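Long-range contacts in pectinesterase (Sitophilus oryzae, PDB 4PMH), which catalyses the hydrolysis of methyl esters in pectin, releasing methanol, and probably serves the weevil in digesting plant cell walls: residues F21-Y26 with F268-T273; I103-P108 with K117-S122; V243-R248 with D277-S282; E316-G321 with N360-G365. One frame throughout, in Å; residues are numbered along the deposited sequence.

Contact 1: F21-Y26 with F268-T273; sequences FTTATY and FVYKST
F268 and Y26 face each other with ring planes only 17° apart and centroids separated by 4.6 Å, yet the rings are strongly offset. What lies over the middle of the tyrosine is the methylene of F268: its CB stands 3.4 Å from the centroid of the Y26 ring, almost exactly on the normal, a CH-pi contact. The phenyl ring then passes one side of the tyrosine, bringing CD1 of F268 to 3.4 Å from CE1 of Y26. A chi1 of -173° puts CG of F268 anti to the backbone N, on the way to the chain that enters the helix. There the far end of the ring meets backbone, CZ of F268 lying 3.5 Å from F21 O and CE2 of F268 3.6 Å from T23 N. T23 adds its methyl, CG2, 3.9 Å from CD2 of Y270, the two side chains crossing at about a right angle. T22 caps this first turn, its OG1 accepting from T25 N.

The short helix 23-27 thus packs on the outside of the parallel beta-helix, against strands 233-237, 267-270 and 311-315. No hydrogen bond joins the two segments; the polar ties run to the next strand, from Y26 OH to Q311 and from F21 O to K315. The direct contact itself therefore rests on dispersion and the CH-pi interaction.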
loop_
_atom_site.group_PDB
_atom_site.type_symbol
_atom_site.label_atom_id
_atom_site.label_comp_id
_atom_site.label_asym_id
_atom_site.label_seq_id
_atom_site.Cartn_x
_atom_site.Cartn_y
_atom_site.Cartn_z
ATOM N N PHE A 21 7.449 7.617 17.857
ATOM C CA PHE A 21 6.940 7.357 16.506
ATOM C C PHE A 21 7.378 8.424 15.550
ATOM O O PHE A 21 6.758 9.479 15.436
ATOM C CB PHE A 21 5.424 7.271 16.546
ATOM C CG PHE A 21 4.931 6.238 17.486
ATOM C CD1 PHE A 21 4.993 4.896 17.151
ATOM C CD2 PHE A 21 4.450 6.601 18.737
ATOM C CE1 PHE A 21 4.531 3.931 18.023
ATOM C CE2 PHE A 21 4.002 5.644 19.623
ATOM C CZ PHE A 21 4.041 4.308 19.269
ATOM N N THR A 22 8.460 8.127 14.848
ATOM C CA THR A 22 9.112 9.057 13.961
ATOM C C THR A 22 9.610 8.233 12.768
ATOM O O THR A 22 9.647 6.996 12.838
ATOM C CB THR A 22 10.327 9.716 14.653
ATOM O OG1 THR A 22 11.352 8.733 14.837
ATOM C CG2 THR A 22 9.941 10.287 16.000
ATOM N N THR A 23 10.032 8.893 11.695
ATOM C CA THR A 23 10.580 8.163 10.550
ATOM C C THR A 23 11.731 7.268 10.992
ATOM O O THR A 23 11.821 6.116 10.572
ATOM C CB THR A 23 11.087 9.088 9.413
ATOM O OG1 THR A 23 12.183 9.881 9.908
ATOM C CG2 THR A 23 9.976 9.990 8.875
ATOM N N ALA A 24 12.601 7.802 11.845
ATOM C CA ALA A 24 13.768 7.063 12.315
ATOM C C ALA A 24 13.380 5.808 13.096
ATOM O O ALA A 24 14.026 4.777 13.058
ATOM C CB ALA A 24 14.631 7.970 13.184
ATOM N N THR A 25 12.304 5.936 13.826
ATOM C CA THR A 25 11.837 4.915 14.688
ATOM C C THR A 25 11.179 3.779 13.870
ATOM O O THR A 25 11.503 2.592 14.050
ATOM C CB THR A 25 10.973 5.636 15.733
ATOM O OG1 THR A 25 11.723 5.757 16.960
ATOM C CG2 THR A 25 9.719 5.008 15.946
ATOM N N TYR A 26 10.317 4.147 12.929
ATOM C CA TYR A 26 9.710 3.170 11.998
ATOM C C TYR A 26 10.730 2.481 11.057
ATOM O O TYR A 26 10.548 1.325 10.638
ATOM C CB TYR A 26 8.572 3.862 11.216
ATOM C CG TYR A 26 7.239 3.856 11.913
ATOM C CD1 TYR A 26 6.902 4.822 12.862
ATOM C CD2 TYR A 26 6.283 2.895 11.603
ATOM C CE1 TYR A 26 5.682 4.802 13.506
ATOM C CE2 TYR A 26 5.063 2.868 12.244
ATOM C CZ TYR A 26 4.769 3.823 13.193
ATOM O OH TYR A 26 3.553 3.789 13.806
ATOM N N PHE A 268 2.965 4.425 9.240
ATOM C CA PHE A 268 3.256 5.771 9.718
ATOM C C PHE A 268 3.012 6.766 8.590
ATOM O O PHE A 268 3.702 6.740 7.545
ATOM C CB PHE A 268 4.707 5.851 10.177
ATOM C CG PHE A 268 5.074 7.140 10.843
ATOM C CD1 PHE A 268 4.409 7.592 11.960
ATOM C CD2 PHE A 268 6.124 7.877 10.363
ATOM C CE1 PHE A 268 4.779 8.779 12.579
ATOM C CE2 PHE A 268 6.516 9.055 10.977
ATOM C CZ PHE A 268 5.845 9.509 12.077
ATOM N N VAL A 269 2.002 7.606 8.790
ATOM C CA VAL A 269 1.633 8.654 7.847
ATOM C C VAL A 269 2.063 10.000 8.445
ATOM O O VAL A 269 1.561 10.396 9.506
ATOM C CB VAL A 269 0.123 8.628 7.596
ATOM C CG1 VAL A 269 -0.277 9.784 6.712
ATOM C CG2 VAL A 269 -0.307 7.290 6.983
ATOM N N TYR A 270 2.993 10.683 7.769
ATOM C CA TYR A 270 3.675 11.870 8.295
ATOM C C TYR A 270 3.798 12.984 7.239
ATOM O O TYR A 270 4.202 12.727 6.114
ATOM C CB TYR A 270 5.058 11.454 8.750
ATOM C CG TYR A 270 5.959 12.536 9.288
ATOM C CD1 TYR A 270 5.615 13.252 10.418
ATOM C CD2 TYR A 270 7.208 12.767 8.722
ATOM C CE1 TYR A 270 6.457 14.218 10.942
ATOM C CE2 TYR A 270 8.063 13.732 9.245
ATOM C CZ TYR A 270 7.676 14.456 10.353
ATOM O OH TYR A 270 8.507 15.426 10.867
ATOM N N LYS A 271 3.445 14.218 7.618
ATOM C CA LYS A 271 3.473 15.373 6.740
ATOM C C LYS A 271 2.756 15.065 5.422
ATOM O O LYS A 271 3.210 15.446 4.357
ATOM C CB LYS A 271 4.907 15.812 6.468
ATOM C CG LYS A 271 5.722 16.109 7.709
ATOM C CD LYS A 271 5.217 17.350 8.407
ATOM C CE LYS A 271 6.304 17.970 9.263
ATOM N NZ LYS A 271 5.735 18.905 10.258
ATOM N N SER A 272 1.629 14.388 5.516
ATOM C CA SER A 272 0.870 13.963 4.343
ATOM C C SER A 272 -0.506 14.654 4.306
ATOM O O SER A 272 -0.840 15.455 5.199
ATOM C CB SER A 272 0.748 12.429 4.353
ATOM O OG SER A 272 2.008 11.818 3.991
ATOM N N THR A 273 -1.276 14.376 3.251
ATOM C CA THR A 273 -2.589 14.922 3.080
ATOM C C THR A 273 -3.563 13.788 2.849
ATOM O O THR A 273 -3.307 12.875 2.045
ATOM C CB THR A 273 -2.611 15.862 1.867
ATOM O OG1 THR A 273 -1.725 16.974 2.113
ATOM C CG2 THR A 273 -4.015 16.386 1.588
#

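Contact 2: I103-P108 with K117-S122; sequences ITLNMP and KSLVGS
No ring or other flat group takes part where L105 and L119 meet: the two leucines reach toward each other tip to tip, methyl against methyl, with CD2 of L105 3.8 Å from CD2 of L119. The contact is made by branched ends and one sulfur. L119 has its CG anti to the backbone N (chi1 -166°), which places CG on the side of the strand end. Its CD2 is the shared point of the contact, because SD of M107 also comes up to it, at 3.7 Å. M107 approaches obliquely; its chain runs out straight as far as the sulfur and bends only at the last bond, where chi3 of 76° turns CE aside. V120, the next residue on the helix, backs up the pair more loosely: its CG1 lies 4.2 Å from CD1 of L105 and 4.4 Å from SD of M107. Nothing polar crosses between the segments, and the contact rests on dispersion and the burial of apolar surface.

The helix 113-120 therefore rests on the end of strand 101-105 and the loop just beyond it. That strand runs parallel between 74-76 and 165-168 in one sheet of the beta-helix, and N168 holds M107 O by its side-chain amide. L105 also touches V79, while V120 and K117 pack on Y134 of helix 131-138.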
loop_
_atom_site.group_PDB
_atom_site.type_symbol
_atom_site.label_atom_id
_atom_site.label_comp_id
_atom_site.label_asym_id
_atom_site.label_seq_id
_atom_site.Cartn_x
_atom_site.Cartn_y
_atom_site.Cartn_z
ATOM N N ILE A 103 1.272 2.178 -16.085
ATOM C CA ILE A 103 1.182 0.755 -16.189
ATOM C C ILE A 103 -0.196 0.399 -15.660
ATOM O O ILE A 103 -0.458 0.606 -14.482
ATOM C CB ILE A 103 2.257 0.083 -15.322
ATOM C CG1 ILE A 103 3.647 0.668 -15.635
ATOM C CG2 ILE A 103 2.241 -1.425 -15.526
ATOM C CD1 ILE A 103 4.718 0.253 -14.657
ATOM N N THR A 104 -1.080 -0.101 -16.516
ATOM C CA THR A 104 -2.470 -0.216 -16.128
ATOM C C THR A 104 -3.166 -1.457 -16.676
ATOM O O THR A 104 -2.915 -1.853 -17.814
ATOM C CB THR A 104 -3.276 1.042 -16.563
ATOM O OG1 THR A 104 -4.644 0.876 -16.180
ATOM C CG2 THR A 104 -3.222 1.300 -18.086
ATOM N N LEU A 105 -4.054 -2.031 -15.870
ATOM C CA LEU A 105 -4.930 -3.121 -16.309
ATOM C C LEU A 105 -6.234 -3.047 -15.535
ATOM O O LEU A 105 -6.261 -2.460 -14.459
ATOM C CB LEU A 105 -4.271 -4.471 -16.035
ATOM C CG LEU A 105 -3.126 -4.916 -16.930
ATOM C CD1 LEU A 105 -2.447 -6.137 -16.348
ATOM C CD2 LEU A 105 -3.637 -5.208 -18.333
ATOM N N ASN A 106 -7.307 -3.602 -16.108
ATOM C CA ASN A 106 -8.592 -3.819 -15.407
ATOM C C ASN A 106 -8.607 -5.303 -15.060
ATOM O O ASN A 106 -8.987 -6.144 -15.879
ATOM C CB ASN A 106 -9.781 -3.459 -16.320
ATOM C CG ASN A 106 -11.149 -3.613 -15.643
ATOM O OD1 ASN A 106 -11.315 -4.296 -14.634
ATOM N ND2 ASN A 106 -12.159 -2.999 -16.257
ATOM N N MET A 107 -8.154 -5.626 -13.855
ATOM C CA MET A 107 -7.887 -7.010 -13.492
ATOM C C MET A 107 -8.202 -7.223 -12.030
ATOM O O MET A 107 -7.296 -7.217 -11.182
ATOM C CB MET A 107 -6.426 -7.372 -13.785
ATOM C CG MET A 107 -6.144 -8.876 -13.702
ATOM S SD MET A 107 -4.526 -9.338 -14.362
ATOM C CE MET A 107 -3.437 -8.816 -13.044
ATOM N N PRO A 108 -9.493 -7.411 -11.717
ATOM C CA PRO A 108 -9.882 -7.679 -10.332
ATOM C C PRO A 108 -9.506 -9.079 -9.828
ATOM O O PRO A 108 -9.126 -9.954 -10.610
ATOM C CB PRO A 108 -11.411 -7.519 -10.365
ATOM C CG PRO A 108 -11.797 -7.928 -11.760
ATOM C CD PRO A 108 -10.654 -7.427 -12.634
ATOM N N LYS A 117 -4.672 -15.595 -18.117
ATOM C CA LYS A 117 -3.737 -16.109 -19.106
ATOM C C LYS A 117 -3.794 -15.323 -20.401
ATOM O O LYS A 117 -2.753 -14.984 -20.974
ATOM C CB LYS A 117 -3.965 -17.591 -19.374
ATOM C CG LYS A 117 -3.542 -18.482 -18.221
ATOM C CD LYS A 117 -3.609 -19.964 -18.577
ATOM C CE LYS A 117 -2.415 -20.391 -19.423
ATOM N NZ LYS A 117 -2.563 -21.807 -19.889
ATOM N N SER A 118 -5.006 -15.044 -20.874
ATOM C CA SER A 118 -5.172 -14.291 -22.119
ATOM C C SER A 118 -4.590 -12.909 -21.984
ATOM O O SER A 118 -3.937 -12.418 -22.897
ATOM C CB SER A 118 -6.640 -14.179 -22.529
ATOM O OG SER A 118 -7.131 -15.452 -22.895
ATOM N N LEU A 119 -4.811 -12.289 -20.832
ATOM C CA LEU A 119 -4.374 -10.926 -20.628
ATOM C C LEU A 119 -2.847 -10.789 -20.487
ATOM O O LEU A 119 -2.258 -9.882 -21.073
ATOM C CB LEU A 119 -5.096 -10.328 -19.415
ATOM C CG LEU A 119 -5.026 -8.811 -19.234
ATOM C CD1 LEU A 119 -5.814 -8.091 -20.322
ATOM C CD2 LEU A 119 -5.540 -8.419 -17.847
ATOM N N VAL A 120 -2.203 -11.671 -19.725
ATOM C CA VAL A 120 -0.757 -11.491 -19.417
ATOM C C VAL A 120 0.170 -12.640 -19.824
ATOM O O VAL A 120 1.405 -12.520 -19.715
ATOM C CB VAL A 120 -0.546 -11.228 -17.914
ATOM C CG1 VAL A 120 -1.443 -10.086 -17.445
ATOM C CG2 VAL A 120 -0.800 -12.487 -17.099
ATOM N N GLY A 121 -0.413 -13.737 -20.311
ATOM C CA GLY A 121 0.340 -14.952 -20.524
ATOM C C GLY A 121 1.500 -14.778 -21.481
ATOM O O GLY A 121 2.562 -15.397 -21.305
ATOM N N SER A 122 1.317 -13.919 -22.483
ATOM C CA SER A 122 2.354 -13.688 -23.476
ATOM C C SER A 122 3.562 -12.928 -22.921
ATOM O O SER A 122 4.543 -12.741 -23.626
ATOM C CB SER A 122 1.789 -12.969 -24.710
ATOM O OG SER A 122 1.271 -11.684 -24.390
#

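Contact 3: V243-R248 with D277-S282; sequences VKADRR and DSAWSS
W280 carries its CG anti to the carbonyl carbon (chi1 -60°), and chi2 of 115° then turns the indole so that CG1 of V243, itself anti to its backbone N, lies over one face. CG1 of V243 sits toward the rim, 3.2 Å from NE1 of W280, and the two side chains cross at about a right angle. The same NE1 donates to K244 O at 3.2 Å. That oxygen lies in the indole plane, although the N-H comes from well above the plane of the carbonyl. Further round the ring, CZ2 of W280 is 3.4 Å from R248 O, and CH2 of W280 meets the edge of the R248 guanidinium.

D277 adds two further bonds to the loop. Its backbone N donates to V243 O at 3.0 Å, while its OD2 accepts from A245 N at 2.6 Å, on the anti side of the carboxylate; OD1 goes to Y242 OH. K244 NZ, 4.9 Å from D277 OD2, would add some favourable charge without touching it. A leucine at W280 would probably leave K244 O without its indole N-H and open a gap beside V243 and the R248 backbone.

V243 ends strand 240-243 and D277 directly follows the neighbouring parallel strand 273-276, so the chain segments following equivalent strands of successive beta-helix coils bond to each other here. The loop so fixed leads toward the presumed active-site groove: the R248 side chain is about 6 Å from that of Q199, the likely transition-state stabiliser.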
loop_
_atom_site.group_PDB
_atom_site.type_symbol
_atom_site.label_atom_id
_atom_site.label_comp_id
_atom_site.label_asym_id
_atom_site.label_seq_id
_atom_site.Cartn_x
_atom_site.Cartn_y
_atom_site.Cartn_z
ATOM N N VAL A 243 -9.603 9.874 -1.587
ATOM C CA VAL A 243 -10.766 9.012 -1.528
ATOM C C VAL A 243 -11.674 9.363 -2.691
ATOM O O VAL A 243 -12.238 10.444 -2.735
ATOM C CB VAL A 243 -11.548 9.191 -0.234
ATOM C CG1 VAL A 243 -12.686 8.183 -0.155
ATOM C CG2 VAL A 243 -10.619 9.024 0.957
ATOM N N LYS A 244 -11.802 8.435 -3.621
ATOM C CA LYS A 244 -12.570 8.655 -4.824
ATOM C C LYS A 244 -14.038 8.425 -4.562
ATOM O O LYS A 244 -14.414 7.631 -3.710
ATOM C CB LYS A 244 -12.111 7.706 -5.929
ATOM C CG LYS A 244 -10.804 8.112 -6.599
ATOM C CD LYS A 244 -10.628 7.454 -7.963
ATOM C CE LYS A 244 -11.555 8.030 -9.026
ATOM N NZ LYS A 244 -11.100 9.314 -9.632
ATOM N N ALA A 245 -14.866 9.122 -5.331
ATOM C CA ALA A 245 -16.316 9.016 -5.214
ATOM C C ALA A 245 -16.962 8.423 -6.478
ATOM O O ALA A 245 -18.180 8.197 -6.507
ATOM C CB ALA A 245 -16.897 10.392 -4.909
ATOM N N ASP A 246 -16.151 8.126 -7.493
ATOM C CA ASP A 246 -16.658 7.745 -8.824
ATOM C C ASP A 246 -17.135 6.307 -8.919
ATOM O O ASP A 246 -17.869 5.956 -9.844
ATOM C CB ASP A 246 -15.587 7.946 -9.895
ATOM C CG ASP A 246 -14.551 6.843 -9.884
ATOM O OD1 ASP A 246 -14.201 6.384 -8.774
ATOM O OD2 ASP A 246 -14.105 6.414 -10.968
ATOM N N ARG A 247 -16.663 5.446 -8.029
ATOM C CA ARG A 247 -17.203 4.104 -7.982
ATOM C C ARG A 247 -18.309 4.065 -6.957
ATOM O O ARG A 247 -19.285 3.351 -7.118
ATOM C CB ARG A 247 -16.125 3.083 -7.637
ATOM C CG ARG A 247 -16.592 1.640 -7.766
ATOM C CD ARG A 247 -15.462 0.663 -7.501
ATOM N NE ARG A 247 -15.126 0.615 -6.083
ATOM C CZ ARG A 247 -15.120 -0.476 -5.324
ATOM N NH1 ARG A 247 -15.427 -1.684 -5.815
ATOM N NH2 ARG A 247 -14.798 -0.358 -4.047
ATOM N N ARG A 248 -18.161 4.822 -5.884
ATOM C CA ARG A 248 -19.097 4.700 -4.782
ATOM C C ARG A 248 -19.013 5.885 -3.852
ATOM O O ARG A 248 -17.954 6.499 -3.707
ATOM C CB ARG A 248 -18.826 3.407 -4.029
ATOM C CG ARG A 248 -17.398 2.900 -4.196
ATOM C CD ARG A 248 -16.940 2.128 -2.990
ATOM N NE ARG A 248 -17.054 2.961 -1.806
ATOM C CZ ARG A 248 -17.362 2.520 -0.593
ATOM N NH1 ARG A 248 -17.599 1.229 -0.354
ATOM N NH2 ARG A 248 -17.444 3.387 0.393
ATOM N N ASP A 277 -12.787 13.323 -3.103
ATOM C CA ASP A 277 -13.809 13.993 -3.885
ATOM C C ASP A 277 -14.761 14.747 -2.978
ATOM O O ASP A 277 -15.034 14.320 -1.854
ATOM C CB ASP A 277 -14.614 12.986 -4.732
ATOM C CG ASP A 277 -13.870 12.514 -5.977
ATOM O OD1 ASP A 277 -13.057 13.283 -6.568
ATOM O OD2 ASP A 277 -14.110 11.345 -6.380
ATOM N N SER A 278 -15.292 15.843 -3.518
ATOM C CA SER A 278 -16.139 16.804 -2.801
ATOM C C SER A 278 -17.356 16.163 -2.196
ATOM O O SER A 278 -17.841 16.598 -1.163
ATOM C CB SER A 278 -16.606 17.901 -3.768
ATOM O OG SER A 278 -15.562 18.237 -4.663
ATOM N N ALA A 279 -17.864 15.132 -2.858
ATOM C CA ALA A 279 -19.003 14.396 -2.345
ATOM C C ALA A 279 -18.821 13.998 -0.871
ATOM O O ALA A 279 -19.752 14.163 -0.076
ATOM C CB ALA A 279 -19.269 13.177 -3.218
ATOM N N TRP A 280 -17.625 13.505 -0.517
ATOM C CA TRP A 280 -17.302 13.097 0.869
ATOM C C TRP A 280 -17.256 14.280 1.831
ATOM O O TRP A 280 -17.522 14.113 3.023
ATOM C CB TRP A 280 -15.934 12.397 0.954
ATOM C CG TRP A 280 -15.841 11.183 0.136
ATOM C CD1 TRP A 280 -15.036 10.987 -0.933
ATOM C CD2 TRP A 280 -16.599 9.991 0.306
ATOM N NE1 TRP A 280 -15.234 9.731 -1.447
ATOM C CE2 TRP A 280 -16.195 9.095 -0.705
ATOM C CE3 TRP A 280 -17.575 9.584 1.226
ATOM C CZ2 TRP A 280 -16.741 7.820 -0.836
ATOM C CZ3 TRP A 280 -18.127 8.319 1.094
ATOM C CH2 TRP A 280 -17.705 7.448 0.080
ATOM N N SER A 281 -16.874 15.451 1.312
ATOM C CA SER A 281 -16.903 16.701 2.079
ATOM C C SER A 281 -18.295 16.998 2.622
ATOM O O SER A 281 -18.438 17.337 3.793
ATOM C CB SER A 281 -16.392 17.896 1.259
ATOM O OG SER A 281 -15.125 18.317 1.738
ATOM N N SER A 282 -19.315 16.856 1.784
ATOM C CA SER A 282 -20.688 17.062 2.238
ATOM C C SER A 282 -21.222 15.809 2.957
ATOM O O SER A 282 -22.116 15.887 3.798
ATOM C CB SER A 282 -21.588 17.500 1.073
ATOM O OG SER A 282 -21.857 16.444 0.170
#

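Contact 4: E316-G321 with N360-G365; sequences ESTIDG and NNSGNG
I319 O accepts from G365 N at 2.7 Å, the shortest hydrogen bond between the two segments, with an N-H...O angle of 150°. Next along, S362 brackets T318: I319 N donates to S362 O at 2.8 Å and S362 N donates to S317 O at 2.9 Å, the pattern of a parallel bridge. N361 extends the bonding past this single bridge with its side chain, OD1 taking S317 N at 2.9 Å. Its amide nitrogen is held by I314 O and E358, so the whole group is fixed in rotation, and CD1 of I319 packs 3.7 Å from ND2 of N361.

These are two successive coils of the right-handed parallel beta-helix, stacked just beyond strands 311-315 and 355-359. E316 and N360 occupy matching corners, both with left-handed helical backbone angles, and E316 CA makes a CA-H...O contact of 3.1 Å with N360 O.

At that corner ND2 of N360 donates to OE2 of E316 at 3.1 Å. The carboxylate and amide planes stand 83° apart, and the N-H, in its own amide plane, arrives from above the carboxylate. E316 OE1 forms a salt bridge with K271, one coil back. An alanine in place of E316 would probably leave N360 ND2 and the K271 ammonium without their shared partner.

G363 has backbone angles that call for glycine, and a side chain there would also run into I319 O. At G365 a CB would collide with D320 O and with CG2 of I319.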
loop_
_atom_site.group_PDB
_atom_site.type_symbol
_atom_site.label_atom_id
_atom_site.label_comp_id
_atom_site.label_asym_id
_atom_site.label_seq_id
_atom_site.Cartn_x
_atom_site.Cartn_y
_atom_site.Cartn_z
ATOM N N GLU A 316 1.088 14.892 12.208
ATOM C CA GLU A 316 1.430 16.151 11.528
ATOM C C GLU A 316 1.023 16.160 10.061
ATOM O O GLU A 316 1.754 16.587 9.180
ATOM C CB GLU A 316 2.908 16.489 11.788
ATOM C CG GLU A 316 3.089 16.686 13.286
ATOM C CD GLU A 316 4.485 17.005 13.741
ATOM O OE1 GLU A 316 5.369 17.110 12.884
ATOM O OE2 GLU A 316 4.675 17.169 14.970
ATOM N N SER A 317 -0.183 15.661 9.825
ATOM C CA SER A 317 -0.739 15.586 8.502
ATOM C C SER A 317 -1.997 16.459 8.397
ATOM O O SER A 317 -2.603 16.843 9.407
ATOM C CB SER A 317 -1.052 14.139 8.154
ATOM O OG SER A 317 0.145 13.402 7.983
ATOM N N THR A 318 -2.355 16.762 7.159
ATOM C CA THR A 318 -3.562 17.485 6.844
ATOM C C THR A 318 -4.693 16.489 6.563
ATOM O O THR A 318 -4.570 15.635 5.697
ATOM C CB THR A 318 -3.325 18.370 5.610
ATOM O OG1 THR A 318 -2.330 19.367 5.921
ATOM C CG2 THR A 318 -4.609 19.046 5.175
ATOM N N ILE A 319 -5.783 16.589 7.298
ATOM C CA ILE A 319 -6.929 15.710 7.083
ATOM C C ILE A 319 -8.090 16.595 6.652
ATOM O O ILE A 319 -8.511 17.473 7.412
ATOM C CB ILE A 319 -7.287 14.928 8.348
ATOM C CG1 ILE A 319 -6.052 14.154 8.859
ATOM C CG2 ILE A 319 -8.441 13.980 8.084
ATOM C CD1 ILE A 319 -6.296 13.347 10.122
ATOM N N ASP A 320 -8.608 16.398 5.442
ATOM C CA ASP A 320 -9.690 17.273 4.982
ATOM C C ASP A 320 -11.018 16.813 5.565
ATOM O O ASP A 320 -11.106 15.748 6.157
ATOM C CB ASP A 320 -9.719 17.404 3.458
ATOM C CG ASP A 320 -8.556 18.234 2.918
ATOM O OD1 ASP A 320 -7.988 19.072 3.637
ATOM O OD2 ASP A 320 -8.156 18.053 1.769
ATOM N N GLY A 321 -12.035 17.655 5.441
ATOM C CA GLY A 321 -13.318 17.401 6.053
ATOM C C GLY A 321 -14.135 16.398 5.286
ATOM O O GLY A 321 -15.292 16.641 5.000
ATOM N N ASN A 360 -1.115 15.683 16.395
ATOM C CA ASN A 360 -0.804 16.991 15.819
ATOM C C ASN A 360 -1.168 17.137 14.348
ATOM O O ASN A 360 -0.414 17.704 13.553
ATOM C CB ASN A 360 0.693 17.268 16.032
ATOM C CG ASN A 360 1.033 18.734 15.973
ATOM O OD1 ASN A 360 0.161 19.590 16.114
ATOM N ND2 ASN A 360 2.313 19.041 15.789
ATOM N N ASN A 361 -2.325 16.605 13.980
ATOM C CA ASN A 361 -2.850 16.784 12.640
ATOM C C ASN A 361 -3.622 18.103 12.558
ATOM O O ASN A 361 -3.931 18.729 13.574
ATOM C CB ASN A 361 -3.738 15.596 12.257
ATOM C CG ASN A 361 -2.979 14.291 12.219
ATOM O OD1 ASN A 361 -1.828 14.246 11.773
ATOM N ND2 ASN A 361 -3.615 13.208 12.715
ATOM N N SER A 362 -3.886 18.552 11.343
ATOM C CA SER A 362 -4.631 19.769 11.139
ATOM C C SER A 362 -5.527 19.611 9.954
ATOM O O SER A 362 -5.555 18.530 9.338
ATOM C CB SER A 362 -3.675 20.954 10.969
ATOM O OG SER A 362 -2.773 20.714 9.920
ATOM N N GLY A 363 -6.270 20.684 9.646
ATOM C CA GLY A 363 -7.256 20.682 8.569
ATOM C C GLY A 363 -8.648 20.445 9.102
ATOM O O GLY A 363 -8.844 20.199 10.292
ATOM N N ASN A 364 -9.627 20.472 8.210
ATOM C CA ASN A 364 -11.022 20.427 8.625
ATOM C C ASN A 364 -11.421 19.094 9.246
ATOM O O ASN A 364 -12.391 19.037 9.991
ATOM C CB ASN A 364 -11.959 20.765 7.457
ATOM C CG ASN A 364 -11.740 22.166 6.913
ATOM O OD1 ASN A 364 -11.265 23.071 7.621
ATOM N ND2 ASN A 364 -12.115 22.365 5.666
ATOM N N GLY A 365 -10.682 18.033 8.929
ATOM C CA GLY A 365 -10.994 16.701 9.415
ATOM C C GLY A 365 -10.259 16.302 10.684
ATOM O O GLY A 365 -10.479 15.203 11.185
#

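In the fold
Contacts 1 and 4 are direct neighbours, their centres about 15 Å apart: S272 O lies 2.8 Å from T318 N, a probable hydrogen bond, so the turn that follows the strand under helix 23-27 is tied to the backbone of the next coil. Contact 3 lies about 17 Å from contact 4, centre to centre, and touches it lightly where S281 meets G321. Contact 2 stands across the molecule, some 34 Å from contact 1 between centres. It does, however, approach contact 3, with nearest atoms about 8 Å apart. These two lie nearest the presumed active site: M107 is about 12 Å from D200, side chain to side chain, whereas contacts 1 and 4 are remote from it.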